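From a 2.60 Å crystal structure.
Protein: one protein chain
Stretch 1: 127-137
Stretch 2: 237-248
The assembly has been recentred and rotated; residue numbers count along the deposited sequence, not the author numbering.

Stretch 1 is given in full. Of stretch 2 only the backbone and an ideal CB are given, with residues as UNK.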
# COMPACT_ATOMS: atom_id res chain seq x y z
N ALA A 127 12.98 -8.13 13.93
CA ALA A 127 13.66 -9.42 14.06
C ALA A 127 12.96 -10.31 15.07
O ALA A 127 12.98 -11.54 14.94
CB ALA A 127 15.13 -9.24 14.46
N LEU A 128 12.29 -9.73 16.05
CA LEU A 128 11.64 -10.52 17.08
C LEU A 128 10.14 -10.66 16.83
O LEU A 128 9.38 -10.87 17.78
CB LEU A 128 11.93 -9.94 18.47
CG LEU A 128 13.21 -10.36 19.25
CD1 LEU A 128 13.34 -11.88 19.58
CD2 LEU A 128 14.51 -9.82 18.58
N MET A 129 9.68 -10.60 15.56
CA MET A 129 8.24 -10.84 15.38
C MET A 129 7.91 -11.52 14.05
O MET A 129 7.31 -10.92 13.16
CB MET A 129 7.45 -9.54 15.52
CG MET A 129 6.79 -9.41 16.87
SD MET A 129 5.78 -7.93 16.92
CE MET A 129 6.88 -6.75 16.13
N ASP A 130 8.17 -12.84 13.97
CA ASP A 130 7.92 -13.60 12.75
C ASP A 130 7.03 -14.83 12.99
O ASP A 130 7.46 -15.84 13.58
CB ASP A 130 9.24 -13.96 12.09
CG ASP A 130 10.02 -12.70 11.67
OD1 ASP A 130 9.33 -11.73 11.29
OD2 ASP A 130 11.27 -12.66 11.72
N ALA A 131 5.76 -14.70 12.60
CA ALA A 131 4.90 -15.80 12.21
C ALA A 131 4.48 -15.61 10.75
O ALA A 131 3.33 -15.86 10.36
CB ALA A 131 3.69 -15.90 13.14
N PHE A 132 5.40 -15.09 9.96
CA PHE A 132 5.33 -15.18 8.53
C PHE A 132 5.95 -16.47 8.02
O PHE A 132 6.18 -16.58 6.81
CB PHE A 132 6.01 -13.95 7.90
CG PHE A 132 5.36 -12.66 8.29
CD1 PHE A 132 5.69 -12.03 9.49
CD2 PHE A 132 4.35 -12.12 7.52
CE1 PHE A 132 5.05 -10.88 9.88
CE2 PHE A 132 3.70 -10.96 7.90
CZ PHE A 132 4.06 -10.34 9.09
N THR A 133 6.21 -17.44 8.90
CA THR A 133 6.73 -18.74 8.46
C THR A 133 5.89 -19.26 7.29
O THR A 133 4.70 -18.92 7.18
CB THR A 133 6.73 -19.77 9.59
OG1 THR A 133 5.38 -20.10 9.94
CG2 THR A 133 7.43 -19.22 10.80
N PRO A 134 6.48 -20.06 6.40
CA PRO A 134 5.68 -20.57 5.27
C PRO A 134 4.59 -21.52 5.73
O PRO A 134 3.52 -21.56 5.11
CB PRO A 134 6.73 -21.27 4.40
CG PRO A 134 7.72 -21.80 5.42
CD PRO A 134 7.79 -20.72 6.49
N GLN A 135 4.83 -22.29 6.80
CA GLN A 135 3.76 -23.09 7.37
C GLN A 135 2.55 -22.23 7.72
O GLN A 135 1.42 -22.55 7.36
CB GLN A 135 4.27 -23.85 8.61
CG GLN A 135 3.29 -24.89 9.11
CD GLN A 135 3.62 -25.39 10.51
OE1 GLN A 135 4.34 -24.74 11.26
NE2 GLN A 135 3.10 -26.56 10.87
N ASN A 136 2.78 -21.12 8.42
CA ASN A 136 1.66 -20.30 8.85
C ASN A 136 1.00 -19.64 7.65
O ASN A 136 -0.23 -19.55 7.57
CB ASN A 136 2.14 -19.26 9.87
CG ASN A 136 0.98 -18.44 10.46
OD1 ASN A 136 0.01 -18.98 10.96
ND2 ASN A 136 1.09 -17.13 10.35
N LEU A 137 1.79 -19.20 6.68
CA LEU A 137 1.21 -18.64 5.47
C LEU A 137 0.53 -19.72 4.63
O LEU A 137 -0.46 -19.44 3.95
CB LEU A 137 2.29 -17.89 4.68
CG LEU A 137 2.92 -16.72 5.47
CD1 LEU A 137 3.89 -15.92 4.63
CD2 LEU A 137 1.85 -15.80 6.04
N UNK A 237 -5.14 -16.54 22.57
CA UNK A 237 -5.34 -16.16 21.19
C UNK A 237 -4.18 -16.54 20.29
O UNK A 237 -3.02 -16.60 20.70
CB UNK A 237 -5.58 -14.65 21.10
N UNK A 238 -4.52 -16.80 19.04
CA UNK A 238 -3.53 -16.93 17.98
C UNK A 238 -3.80 -15.85 16.93
O UNK A 238 -4.95 -15.52 16.65
CB UNK A 238 -3.57 -18.33 17.36
N UNK A 239 -2.72 -15.31 16.39
CA UNK A 239 -2.74 -14.26 15.38
C UNK A 239 -1.55 -13.37 15.61
O UNK A 239 -0.97 -13.32 16.70
CB UNK A 239 -4.04 -13.46 15.42
N UNK A 240 -1.18 -12.62 14.57
CA UNK A 240 0.03 -11.81 14.68
C UNK A 240 -0.05 -10.80 15.82
O UNK A 240 0.96 -10.55 16.51
CB UNK A 240 0.29 -11.08 13.36
N UNK A 241 -1.22 -10.21 16.06
CA UNK A 241 -1.32 -9.23 17.14
C UNK A 241 -1.13 -9.90 18.50
O UNK A 241 -0.51 -9.33 19.40
CB UNK A 241 -2.67 -8.51 17.09
N UNK A 242 -1.64 -11.13 18.66
CA UNK A 242 -1.37 -11.89 19.87
C UNK A 242 0.12 -12.17 20.04
O UNK A 242 0.62 -12.23 21.17
CB UNK A 242 -2.15 -13.21 19.85
N UNK A 243 0.85 -12.34 18.93
CA UNK A 243 2.29 -12.49 19.05
C UNK A 243 2.92 -11.23 19.63
O UNK A 243 3.72 -11.30 20.57
CB UNK A 243 2.91 -12.81 17.69
N UNK A 244 2.56 -10.06 19.09
CA UNK A 244 3.11 -8.82 19.61
C UNK A 244 2.78 -8.66 21.09
O UNK A 244 3.66 -8.38 21.92
CB UNK A 244 2.58 -7.63 18.81
N UNK A 245 1.49 -8.81 21.45
CA UNK A 245 1.06 -8.71 22.84
C UNK A 245 1.94 -9.59 23.72
O UNK A 245 2.44 -9.16 24.77
CB UNK A 245 -0.41 -9.11 22.98
N UNK A 246 2.14 -10.84 23.29
CA UNK A 246 3.02 -11.76 24.00
C UNK A 246 4.45 -11.22 24.10
O UNK A 246 5.04 -11.21 25.18
CB UNK A 246 3.02 -13.12 23.30
N UNK A 247 5.02 -10.78 22.97
CA UNK A 247 6.38 -10.26 23.01
C UNK A 247 6.47 -9.01 23.89
O UNK A 247 7.52 -8.73 24.48
CB UNK A 247 6.87 -9.95 21.59
N UNK A 248 5.37 -8.28 24.03
CA UNK A 248 5.36 -7.11 24.89
C UNK A 248 5.48 -7.51 26.36
O UNK A 248 6.11 -6.79 27.16
CB UNK A 248 4.08 -6.30 24.66

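Position 237 lies beyond the reach of stretch 1; the residue is G237. At 238 CA-to-CB points sideways, and only a long chain could approach the start of the 134-137 helix, where the OD1 of N136 is on offer. A long polar or basic residue fits. It is K238, fully extended, whose CE comes 4.1 Å from N136 OD1.

Position 239 is decided by its own backbone: at phi 146° and psi 161° a CB would jam against the carbonyl O of 238. Glycine is called for, and G239 stands at the N-cap of the helix that begins next.

Position 240 points toward stretch 1, its CA 6.8 Å from that of A131. Nothing lies within 5.5 Å of the ideal CB, so there is room for a large side chain. Ahead lie the edge of the F132 ring and the carbonyl O of M129; a broad aromatic suits, better still one carrying a donor. W240 meets both demands. The edge of F132 is directed at the face of its six-membered ring, with planes at 80° and F132 CE1 3.5 Å from W240 CZ2, while W240 NE1 gives a weak hydrogen bond to M129 O at 3.5 Å. M129 SD also sits obliquely over the five-membered ring, 5.3 Å from its centroid.

Position 241 points away and 242 is out of reach; they are M241 and Y242.

Position 243 points toward stretch 1, with M129 CG 5.2 Å from the ideal CB and the methyl of A131 farther along. A small or medium residue would suit, apolar or polar, since no donor waits there. D243 lays its OD2 3.5 Å from A131 CB, a packing contact without a hydrogen bond.

At 244 the ideal CB is already 3.7 Å from M129 SD. Though CA-to-CB runs sideways, the close sulfur favours an apolar chain. M244 supplies it: its CG touches M129 SD at 3.4 Å, one thioether chain packed on another.

Positions 245 and 246 are out of reach and hold I245 and A246.

Position 247 points toward L128 and M129, with L128 O 4.7 Å and M129 CG 4.8 Å from the ideal CB. A long chain with an apolar stem could cover both residues; methionine, arginine or lysine would serve. K247 packs its CG 4.3 Å from M129 CG and carries NZ on to 3.4 Å from L128 CD1.

Position 248 is out of reach; N248 finds a hydrogen-bond partner elsewhere in the structure.

Stretch 2 237-248: GKGWMYDMIAKN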
# COMPACT_ATOMS: atom_id res chain seq x y z
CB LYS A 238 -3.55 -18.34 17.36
CG LYS A 238 -2.47 -18.57 16.27
CD LYS A 238 -2.49 -20.02 15.71
CE LYS A 238 -1.42 -20.22 14.61
NZ LYS A 238 -1.46 -21.65 14.07
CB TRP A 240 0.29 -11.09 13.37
CG TRP A 240 1.66 -10.58 13.27
CD1 TRP A 240 2.78 -11.11 13.85
CD2 TRP A 240 2.09 -9.44 12.54
NE1 TRP A 240 3.89 -10.36 13.52
CE2 TRP A 240 3.48 -9.33 12.72
CE3 TRP A 240 1.42 -8.50 11.75
CZ2 TRP A 240 4.22 -8.31 12.12
CZ3 TRP A 240 2.15 -7.48 11.18
CH2 TRP A 240 3.53 -7.40 11.35
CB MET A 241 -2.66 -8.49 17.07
CG MET A 241 -2.73 -7.44 15.97
SD MET A 241 -1.32 -6.30 16.03
CE MET A 241 -1.38 -5.74 17.74
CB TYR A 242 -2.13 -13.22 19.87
CG TYR A 242 -3.60 -13.05 20.10
CD1 TYR A 242 -4.09 -12.63 21.35
CD2 TYR A 242 -4.51 -13.30 19.09
CE1 TYR A 242 -5.45 -12.47 21.56
CE2 TYR A 242 -5.87 -13.14 19.29
CZ TYR A 242 -6.34 -12.72 20.53
OH TYR A 242 -7.69 -12.57 20.69
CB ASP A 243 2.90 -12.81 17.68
CG ASP A 243 2.41 -14.13 17.13
OD1 ASP A 243 2.04 -15.02 17.92
OD2 ASP A 243 2.38 -14.26 15.89
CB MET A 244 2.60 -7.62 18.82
CG MET A 244 2.37 -7.84 17.35
SD MET A 244 2.26 -6.27 16.46
CE MET A 244 2.01 -6.82 14.77
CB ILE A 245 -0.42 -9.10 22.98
CG1 ILE A 245 -1.34 -8.05 22.36
CG2 ILE A 245 -0.80 -9.31 24.43
CD1 ILE A 245 -2.81 -8.43 22.48
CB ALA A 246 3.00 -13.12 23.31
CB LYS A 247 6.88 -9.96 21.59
CG LYS A 247 7.30 -11.22 20.79
CD LYS A 247 8.64 -11.79 21.26
CE LYS A 247 8.97 -13.11 20.54
NZ LYS A 247 10.44 -13.37 20.46
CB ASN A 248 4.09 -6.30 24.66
CG ASN A 248 3.86 -5.28 25.73
OD1 ASN A 248 3.11 -5.51 26.67
ND2 ASN A 248 4.52 -4.13 25.60
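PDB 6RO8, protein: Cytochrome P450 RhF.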